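Local coordinates for putative sporulation-specific glycosylase ydhD (Bacillus subtilis subsp. subtilis str. 168, PDB 3CZ8), which probably hydrolyses glycosidic bonds as a sporulation-associated member of glycoside hydrolase family 18, with the chain described here forming its TIM-barrel domain, at residues 41-46 with 87-92; 71-76 with 117-122; 113-118 with 146-151. The protein carries 1 engineered substitution. All coordinates share one frame; numbering follows the deposited sequence.

Contact 1: residues 41-46 with 87-92; sequences YHIAPN and HQVLNN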
loop_
_atom_site.group_PDB
_atom_site.type_symbol
_atom_site.label_atom_id
_atom_site.label_comp_id
_atom_site.label_asym_id
_atom_site.label_seq_id
_atom_site.Cartn_x
_atom_site.Cartn_y
_atom_site.Cartn_z
ATOM N N TYR A 41 12.768 12.923 -1.073
ATOM C CA TYR A 41 13.127 14.326 -1.163
ATOM C C TYR A 41 13.252 14.752 -2.596
ATOM O O TYR A 41 13.771 14.034 -3.381
ATOM C CB TYR A 41 14.455 14.582 -0.476
ATOM C CG TYR A 41 14.455 14.462 1.017
ATOM C CD1 TYR A 41 14.580 13.245 1.623
ATOM C CD2 TYR A 41 14.359 15.577 1.820
ATOM C CE1 TYR A 41 14.596 13.138 2.938
ATOM C CE2 TYR A 41 14.377 15.478 3.134
ATOM C CZ TYR A 41 14.496 14.258 3.697
ATOM O OH TYR A 41 14.506 14.110 5.038
ATOM N N HIS A 42 12.779 15.928 -2.932
ATOM C CA HIS A 42 12.875 16.375 -4.288
ATOM C C HIS A 42 13.729 17.617 -4.478
ATOM O O HIS A 42 13.975 18.350 -3.554
ATOM C CB HIS A 42 11.497 16.528 -4.934
ATOM C CG HIS A 42 10.509 17.240 -4.078
ATOM N ND1 HIS A 42 9.800 16.614 -3.088
ATOM C CD2 HIS A 42 10.134 18.533 -4.043
ATOM C CE1 HIS A 42 9.037 17.488 -2.475
ATOM N NE2 HIS A 42 9.222 18.662 -3.036
ATOM N N ILE A 43 14.171 17.832 -5.704
ATOM C CA ILE A 43 15.186 18.836 -5.997
ATOM C C ILE A 43 14.623 20.080 -6.691
ATOM O O ILE A 43 13.582 20.026 -7.353
ATOM C CB ILE A 43 16.366 18.232 -6.821
ATOM C CG1 ILE A 43 15.926 17.856 -8.244
ATOM C CG2 ILE A 43 16.940 17.016 -6.104
ATOM C CD1 ILE A 43 17.068 17.524 -9.188
ATOM N N ALA A 44 15.319 21.199 -6.509
ATOM C CA ALA A 44 15.013 22.446 -7.196
ATOM C C ALA A 44 16.007 22.609 -8.354
ATOM O O ALA A 44 17.056 21.960 -8.342
ATOM C CB ALA A 44 15.101 23.615 -6.211
ATOM N N PRO A 45 15.675 23.436 -9.376
ATOM C CA PRO A 45 16.587 23.669 -10.514
ATOM C C PRO A 45 17.993 24.183 -10.162
ATOM O O PRO A 45 18.931 23.978 -10.936
ATOM C CB PRO A 45 15.846 24.722 -11.339
ATOM C CG PRO A 45 14.420 24.508 -11.015
ATOM C CD PRO A 45 14.403 24.162 -9.561
ATOM N N ASN A 46 18.135 24.836 -9.009
ATOM C CA ASN A 46 19.435 25.320 -8.557
ATOM C C ASN A 46 20.211 24.284 -7.736
ATOM O O ASN A 46 21.330 24.542 -7.280
ATOM C CB ASN A 46 19.292 26.651 -7.802
ATOM C CG ASN A 46 18.578 26.510 -6.463
ATOM O OD1 ASN A 46 17.881 25.529 -6.201
ATOM N ND2 ASN A 46 18.747 27.511 -5.610
ATOM N N HIS A 87 17.453 18.392 -15.795
ATOM C CA HIS A 87 18.267 18.935 -16.895
ATOM C C HIS A 87 18.987 20.231 -16.501
ATOM O O HIS A 87 20.156 20.419 -16.828
ATOM C CB HIS A 87 17.402 19.158 -18.141
ATOM C CG HIS A 87 18.164 19.642 -19.337
ATOM N ND1 HIS A 87 18.708 18.784 -20.268
ATOM C CD2 HIS A 87 18.454 20.894 -19.766
ATOM C CE1 HIS A 87 19.314 19.484 -21.209
ATOM N NE2 HIS A 87 19.177 20.768 -20.927
ATOM N N GLN A 88 18.281 21.108 -15.789
ATOM C CA GLN A 88 18.833 22.379 -15.324
ATOM C C GLN A 88 19.928 22.174 -14.280
ATOM O O GLN A 88 20.854 22.980 -14.179
ATOM C CB GLN A 88 17.726 23.271 -14.749
ATOM C CG GLN A 88 16.818 23.913 -15.796
ATOM C CD GLN A 88 15.662 24.681 -15.176
ATOM O OE1 GLN A 88 14.801 24.105 -14.509
ATOM N NE2 GLN A 88 15.633 25.988 -15.403
ATOM N N VAL A 89 19.809 21.093 -13.513
ATOM C CA VAL A 89 20.803 20.718 -12.512
ATOM C C VAL A 89 22.048 20.124 -13.180
ATOM O O VAL A 89 23.173 20.557 -12.905
ATOM C CB VAL A 89 20.211 19.730 -11.474
ATOM C CG1 VAL A 89 21.302 19.138 -10.596
ATOM C CG2 VAL A 89 19.170 20.425 -10.614
ATOM N N LEU A 90 21.837 19.156 -14.073
ATOM C CA LEU A 90 22.927 18.437 -14.734
ATOM C C LEU A 90 23.776 19.298 -15.680
ATOM O O LEU A 90 24.906 18.929 -16.008
ATOM C CB LEU A 90 22.391 17.200 -15.474
ATOM C CG LEU A 90 21.853 16.036 -14.626
ATOM C CD1 LEU A 90 21.379 14.892 -15.509
ATOM C CD2 LEU A 90 22.876 15.536 -13.609
ATOM N N ASN A 91 23.237 20.442 -16.100
ATOM C CA ASN A 91 23.928 21.333 -17.035
ATOM C C ASN A 91 24.514 22.596 -16.387
ATOM O O ASN A 91 25.260 23.340 -17.026
ATOM C CB ASN A 91 23.018 21.683 -18.214
ATOM C CG ASN A 91 22.790 20.505 -19.138
ATOM O OD1 ASN A 91 23.469 20.362 -20.155
ATOM N ND2 ASN A 91 21.838 19.648 -18.788
ATOM N N ASN A 92 24.169 22.831 -15.125
ATOM C CA ASN A 92 24.793 23.887 -14.339
ATOM C C ASN A 92 25.735 23.260 -13.308
ATOM O O ASN A 92 25.268 22.670 -12.332
ATOM C CB ASN A 92 23.726 24.767 -13.669
ATOM C CG ASN A 92 24.320 25.919 -12.857
ATOM O OD1 ASN A 92 25.461 26.336 -13.069
ATOM N ND2 ASN A 92 23.528 26.449 -11.930
#

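Contact 2: residues 71-76 with 117-122; sequences ATITNL and IDFEQV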
loop_
_atom_site.group_PDB
_atom_site.type_symbol
_atom_site.label_atom_id
_atom_site.label_comp_id
_atom_site.label_asym_id
_atom_site.label_seq_id
_atom_site.Cartn_x
_atom_site.Cartn_y
_atom_site.Cartn_z
ATOM N N ALA A 71 18.048 7.692 2.072
ATOM C CA ALA A 71 17.215 8.804 1.627
ATOM C C ALA A 71 17.005 8.726 0.123
ATOM O O ALA A 71 17.967 8.650 -0.639
ATOM C CB ALA A 71 17.871 10.129 1.983
ATOM N N THR A 72 15.752 8.758 -0.318
ATOM C CA THR A 72 15.482 8.779 -1.749
ATOM C C THR A 72 15.432 10.218 -2.246
ATOM O O THR A 72 14.694 11.048 -1.713
ATOM C CB THR A 72 14.194 8.023 -2.115
ATOM O OG1 THR A 72 14.244 6.717 -1.539
ATOM C CG2 THR A 72 14.049 7.886 -3.621
ATOM N N ILE A 73 16.236 10.491 -3.267
ATOM C CA ILE A 73 16.330 11.805 -3.871
ATOM C C ILE A 73 15.751 11.708 -5.281
ATOM O O ILE A 73 16.212 10.901 -6.092
ATOM C CB ILE A 73 17.809 12.316 -3.911
ATOM C CG1 ILE A 73 18.565 11.981 -2.614
ATOM C CG2 ILE A 73 17.869 13.810 -4.236
ATOM C CD1 ILE A 73 18.037 12.659 -1.338
ATOM N N THR A 74 14.726 12.516 -5.557
ATOM C CA THR A 74 13.994 12.450 -6.829
ATOM C C THR A 74 13.900 13.807 -7.512
ATOM O O THR A 74 14.190 14.840 -6.904
ATOM C CB THR A 74 12.536 11.943 -6.647
ATOM O OG1 THR A 74 11.749 12.964 -6.023
ATOM C CG2 THR A 74 12.470 10.656 -5.817
ATOM N N ASN A 75 13.486 13.785 -8.779
ATOM C CA ASN A 75 13.113 14.994 -9.515
ATOM C C ASN A 75 11.586 15.124 -9.675
ATOM O O ASN A 75 11.073 15.465 -10.745
ATOM C CB ASN A 75 13.827 15.066 -10.870
ATOM C CG ASN A 75 13.607 13.825 -11.730
ATOM O OD1 ASN A 75 13.536 12.703 -11.228
ATOM N ND2 ASN A 75 13.518 14.029 -13.040
ATOM N N LEU A 76 10.868 14.865 -8.591
ATOM C CA LEU A 76 9.416 14.921 -8.614
ATOM C C LEU A 76 8.887 16.340 -8.477
ATOM O O LEU A 76 9.458 17.158 -7.756
ATOM C CB LEU A 76 8.819 14.018 -7.529
ATOM C CG LEU A 76 8.692 12.534 -7.891
ATOM C CD1 LEU A 76 8.403 11.723 -6.673
ATOM C CD2 LEU A 76 7.615 12.291 -8.914
ATOM N N ILE A 117 19.325 7.443 -5.473
ATOM C CA ILE A 117 18.996 8.431 -6.485
ATOM C C ILE A 117 17.877 7.830 -7.330
ATOM O O ILE A 117 18.026 6.746 -7.899
ATOM C CB ILE A 117 20.227 8.824 -7.353
ATOM C CG1 ILE A 117 21.277 9.581 -6.520
ATOM C CG2 ILE A 117 19.799 9.655 -8.545
ATOM C CD1 ILE A 117 20.802 10.950 -5.966
ATOM N N ASP A 118 16.743 8.518 -7.361
ATOM C CA ASP A 118 15.616 8.111 -8.183
ATOM C C ASP A 118 15.303 9.268 -9.127
ATOM O O ASP A 118 14.305 9.968 -8.972
ATOM C CB ASP A 118 14.418 7.722 -7.303
ATOM C CG ASP A 118 13.209 7.241 -8.108
ATOM O OD1 ASP A 118 13.384 6.765 -9.246
ATOM O OD2 ASP A 118 12.076 7.341 -7.590
ATOM N N PHE A 119 16.191 9.479 -10.093
ATOM C CA PHE A 119 15.953 10.479 -11.118
ATOM C C PHE A 119 15.351 9.781 -12.322
ATOM O O PHE A 119 15.973 8.905 -12.926
ATOM C CB PHE A 119 17.230 11.246 -11.519
ATOM C CG PHE A 119 17.779 12.157 -10.441
ATOM C CD1 PHE A 119 17.068 12.417 -9.269
ATOM C CD2 PHE A 119 19.014 12.782 -10.622
ATOM C CE1 PHE A 119 17.581 13.260 -8.287
ATOM C CE2 PHE A 119 19.535 13.639 -9.648
ATOM C CZ PHE A 119 18.816 13.877 -8.479
ATOM N N GLU A 120 14.129 10.168 -12.656
ATOM C CA GLU A 120 13.449 9.592 -13.800
ATOM C C GLU A 120 13.253 10.623 -14.893
ATOM O O GLU A 120 13.296 11.837 -14.633
ATOM C CB GLU A 120 12.131 8.950 -13.386
ATOM C CG GLU A 120 12.331 7.689 -12.564
ATOM C CD GLU A 120 11.030 7.049 -12.141
ATOM O OE1 GLU A 120 10.058 7.064 -12.931
ATOM O OE2 GLU A 120 10.982 6.531 -11.011
ATOM N N GLN A 121 13.055 10.116 -16.111
ATOM C CA GLN A 121 12.970 10.918 -17.336
ATOM C C GLN A 121 14.220 11.782 -17.534
ATOM O O GLN A 121 14.125 12.957 -17.898
ATOM C CB GLN A 121 11.681 11.761 -17.379
ATOM C CG GLN A 121 10.378 10.945 -17.405
ATOM C CD GLN A 121 9.154 11.788 -17.059
ATOM O OE1 GLN A 121 9.002 12.917 -17.533
ATOM N NE2 GLN A 121 8.275 11.239 -16.227
ATOM N N VAL A 122 15.385 11.197 -17.256
ATOM C CA VAL A 122 16.658 11.847 -17.545
ATOM C C VAL A 122 16.794 11.837 -19.061
ATOM O O VAL A 122 16.732 10.770 -19.679
ATOM C CB VAL A 122 17.865 11.130 -16.852
ATOM C CG1 VAL A 122 19.210 11.591 -17.436
ATOM C CG2 VAL A 122 17.845 11.382 -15.341
#

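Contact 3: residues 113-118 with 146-151; sequences GGVTID and YVLTIA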
loop_
_atom_site.group_PDB
_atom_site.type_symbol
_atom_site.label_atom_id
_atom_site.label_comp_id
_atom_site.label_asym_id
_atom_site.label_seq_id
_atom_site.Cartn_x
_atom_site.Cartn_y
_atom_site.Cartn_z
ATOM N N GLY A 113 22.063 6.297 6.314
ATOM C CA GLY A 113 23.252 5.514 5.980
ATOM C C GLY A 113 23.688 5.626 4.525
ATOM O O GLY A 113 24.650 4.979 4.110
ATOM N N GLY A 114 22.988 6.454 3.753
ATOM C CA GLY A 114 23.264 6.602 2.331
ATOM C C GLY A 114 22.074 7.142 1.563
ATOM O O GLY A 114 21.125 7.658 2.164
ATOM N N VAL A 115 22.134 7.055 0.236
ATOM C CA VAL A 115 21.029 7.515 -0.604
ATOM C C VAL A 115 20.588 6.527 -1.671
ATOM O O VAL A 115 21.272 5.542 -1.971
ATOM C CB VAL A 115 21.307 8.872 -1.318
ATOM C CG1 VAL A 115 21.384 10.009 -0.329
ATOM C CG2 VAL A 115 22.549 8.799 -2.175
ATOM N N THR A 116 19.423 6.825 -2.233
ATOM C CA THR A 116 18.933 6.193 -3.446
ATOM C C THR A 116 18.573 7.321 -4.387
ATOM O O THR A 116 17.667 8.105 -4.111
ATOM C CB THR A 116 17.723 5.280 -3.184
ATOM O OG1 THR A 116 18.111 4.252 -2.269
ATOM C CG2 THR A 116 17.238 4.630 -4.480
ATOM N N ILE A 117 19.325 7.443 -5.473
ATOM C CA ILE A 117 18.996 8.431 -6.485
ATOM C C ILE A 117 17.877 7.830 -7.330
ATOM O O ILE A 117 18.026 6.746 -7.899
ATOM C CB ILE A 117 20.227 8.824 -7.353
ATOM C CG1 ILE A 117 21.277 9.581 -6.520
ATOM C CG2 ILE A 117 19.799 9.655 -8.545
ATOM C CD1 ILE A 117 20.802 10.950 -5.966
ATOM N N ASP A 118 16.743 8.518 -7.361
ATOM C CA ASP A 118 15.616 8.111 -8.183
ATOM C C ASP A 118 15.303 9.268 -9.127
ATOM O O ASP A 118 14.305 9.968 -8.972
ATOM C CB ASP A 118 14.418 7.722 -7.303
ATOM C CG ASP A 118 13.209 7.241 -8.108
ATOM O OD1 ASP A 118 13.384 6.765 -9.246
ATOM O OD2 ASP A 118 12.076 7.341 -7.590
ATOM N N TYR A 146 29.107 6.895 3.506
ATOM C CA TYR A 146 27.726 6.716 3.033
ATOM C C TYR A 146 27.633 5.964 1.705
ATOM O O TYR A 146 28.411 6.211 0.783
ATOM C CB TYR A 146 27.031 8.068 2.898
ATOM C CG TYR A 146 27.040 8.892 4.163
ATOM C CD1 TYR A 146 27.978 9.909 4.348
ATOM C CD2 TYR A 146 26.107 8.662 5.174
ATOM C CE1 TYR A 146 27.988 10.671 5.511
ATOM C CE2 TYR A 146 26.109 9.423 6.339
ATOM C CZ TYR A 146 27.053 10.421 6.499
ATOM O OH TYR A 146 27.060 11.165 7.650
ATOM N N VAL A 147 26.653 5.071 1.621
ATOM C CA VAL A 147 26.420 4.207 0.458
ATOM C C VAL A 147 25.708 4.982 -0.668
ATOM O O VAL A 147 24.881 5.853 -0.403
ATOM C CB VAL A 147 25.597 2.948 0.887
ATOM C CG1 VAL A 147 25.432 1.944 -0.243
ATOM C CG2 VAL A 147 26.258 2.258 2.071
ATOM N N LEU A 148 26.057 4.689 -1.920
ATOM C CA LEU A 148 25.371 5.278 -3.069
ATOM C C LEU A 148 24.632 4.205 -3.845
ATOM O O LEU A 148 25.234 3.257 -4.341
ATOM C CB LEU A 148 26.343 6.044 -3.981
ATOM C CG LEU A 148 25.770 6.674 -5.262
ATOM C CD1 LEU A 148 24.620 7.609 -4.978
ATOM C CD2 LEU A 148 26.836 7.398 -6.054
ATOM N N THR A 149 23.310 4.346 -3.915
ATOM C CA THR A 149 22.475 3.439 -4.695
ATOM C C THR A 149 21.625 4.257 -5.662
ATOM O O THR A 149 21.454 5.457 -5.475
ATOM C CB THR A 149 21.562 2.538 -3.812
ATOM O OG1 THR A 149 20.510 3.325 -3.239
ATOM C CG2 THR A 149 22.347 1.861 -2.694
ATOM N N ILE A 150 21.107 3.603 -6.699
ATOM C CA ILE A 150 20.350 4.285 -7.740
ATOM C C ILE A 150 19.209 3.403 -8.248
ATOM O O ILE A 150 19.359 2.182 -8.381
ATOM C CB ILE A 150 21.273 4.741 -8.908
ATOM C CG1 ILE A 150 20.480 5.507 -9.975
ATOM C CG2 ILE A 150 22.034 3.546 -9.508
ATOM C CD1 ILE A 150 21.328 6.190 -11.014
ATOM N N ALA A 151 18.054 4.021 -8.486
ATOM C CA ALA A 151 16.945 3.347 -9.144
ATOM C C ALA A 151 17.004 3.710 -10.625
ATOM O O ALA A 151 16.967 4.889 -10.977
ATOM C CB ALA A 151 15.614 3.769 -8.522
#

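Contact 1: residues 41-46 with 87-92
Ile43, Ala44 and Pro45 meet Gln88 and Val89 in a small van der Waals contact, where the loop leaving strand 35-42 passes the last turn of helix 83-90. Val89 does most of the work through a single methyl, CG2, which faces two successive backbone carbonyls, 3.5 Å from Ala44 O and 3.6 Å from Pro45 O. The same methyl meets the tip of Ile43, whose CD1 lies 3.9 Å away; chi2 of 168° extends CD1 from CG1 and carries it to Val89. In the family 18 TIM barrel, the loop at the C-terminal end of strand 35-42 thus rests on helix 83-90. Leu99 of helix 93-110 touches both Ile43 and Val89 and adds to the apolar side of the contact. Toward solvent the packing changes character. The extended Gln88 side chain runs beside the Pro45 ring, pointing the same way, and its OE1 lies 3.4 Å from Pro45 CB. At the helix end, Asn91 ND2 hydrogen-bonds to His87 O (2.7 Å) and to Asp126 OD1 while sitting over the centre of the His87 ring, and Asn92 takes the N-cap position of helix 93-110.

Contact 2: residues 71-76 with 117-122
Asn75 turns its carboxamide onto the backbone of Glu120 in a two-bond pairing just beyond the paired strand residues. Its chi1 of 55° places CG between its own N and carbonyl carbon, a turn that brings the carboxamide to Glu120. Asn75 ND2 donates to Glu120 O over 2.7 Å, almost straight at 174°, with the acceptor in the plane of the amide. On the return side Glu120 N reaches Asn75 OD1 at 3.0 Å, tilted somewhat from the carbonyl plane. Both amide atoms are therefore engaged, which should keep the group from turning, and ND2 has a further acceptor in Ser82 O.

Just before this pairing, Phe119 lies alongside Ile73. CG2 of Ile117 sits over the centre of one face of its ring, and Thr74 CA meets the ring edge in plane. Ile73 and Ile117 lie on the same side of the sheet, CD1 of Ile117 approaching CB of Ile73 at 3.9 Å. On the other side Asp118 packs its CB against CG2 of Thr72 (3.7 Å) and runs beside Thr74 in the same direction. The strands are held in parallel register here by Asp118 N donating to Ile73 O at 2.8 Å.

Asp118 and Glu120 belong to the D-x-E end of the family 18 signature, and Glu120 is the predicted proton donor. Asp118 OD1 and Glu120 OE2 are two carboxylate oxygens at 3.0 Å, which are not hydrogen-bonded; a glycerol, probably from crystallisation, hydrogen-bonds to the same OE2 and weakly to Asp118 OD2.

Thr74 OG1 looks instead to Glu40 of strand 35-42, whose Phe39 touches Thr72 and Asp118. Opposite, Leu106, Ile103 and Leu99 of helix 93-110 pack on Ile73, Ile117 and Phe119 respectively.

Contact 3: residues 113-118 with 146-151
Thr149 and Thr116 form the tight polar centre of this strand pairing, which becomes more open toward Tyr146 and Val147, both partly exposed. Chi1 of 72° puts Thr149 OG1 between its own N and carbonyl carbon, from where it donates to Val115 O over 2.7 Å, in the carbonyl plane on a lone pair. Thr149 N reaches the same oxygen from 33° out of that plane, so one buried carbonyl takes two bonds. The hydroxyls of Thr116 and Thr149 are also 2.7 Å apart, and Ser37 OG is a second partner of Thr116. A valine in place of Thr149 would probably cost Val115 O its hydroxyl bond and leave Thr116 OG1 without this mate.

Strands 114-118 and 147-153 are parallel neighbours, joined through helix 127-143 in the beta-alpha-beta crossover that builds the TIM barrel. On the helix-facing side CD1 of Leu148 meets CG1 of Ile117 at 4.2 Å, with Leu137 of that helix packed on Leu148. Farther along, Ala151 N donates to Ile117 O at 2.8 Å.

At the opposite end Val147 N bonds Gly113 O at a longer 3.2 Å, and the Tyr146 ring meets Gly113 C at its edge, in plane. Close packing persists even here at Gly114, where a side chain would run into Val147 O and the preceding carbonyl oxygen.

Overall arrangement
The three contacts lie along neighbouring strands of one barrel. Contact 2 is the middle member, its centre about 10 Å from those of contacts 1 and 3. It touches contact 1 where Tyr41 N lies 2.8 Å from Thr72 O, and contact 3 where Ala71 O lies 2.8 Å from Thr116 N. Contacts 2 and 3 share Ile117 and Asp118, so strand 114-118 lies between strands 68-77 and 147-153. Contacts 1 and 3 stay about 7 Å apart at their nearest atoms. Contact 2 holds the predicted proton donor, Glu120, whose side chain is about 3 Å from that of Asp118 and about 11 Å from that of Ile43; the Asp118 side chain is also about 3 Å from a bound glycerol.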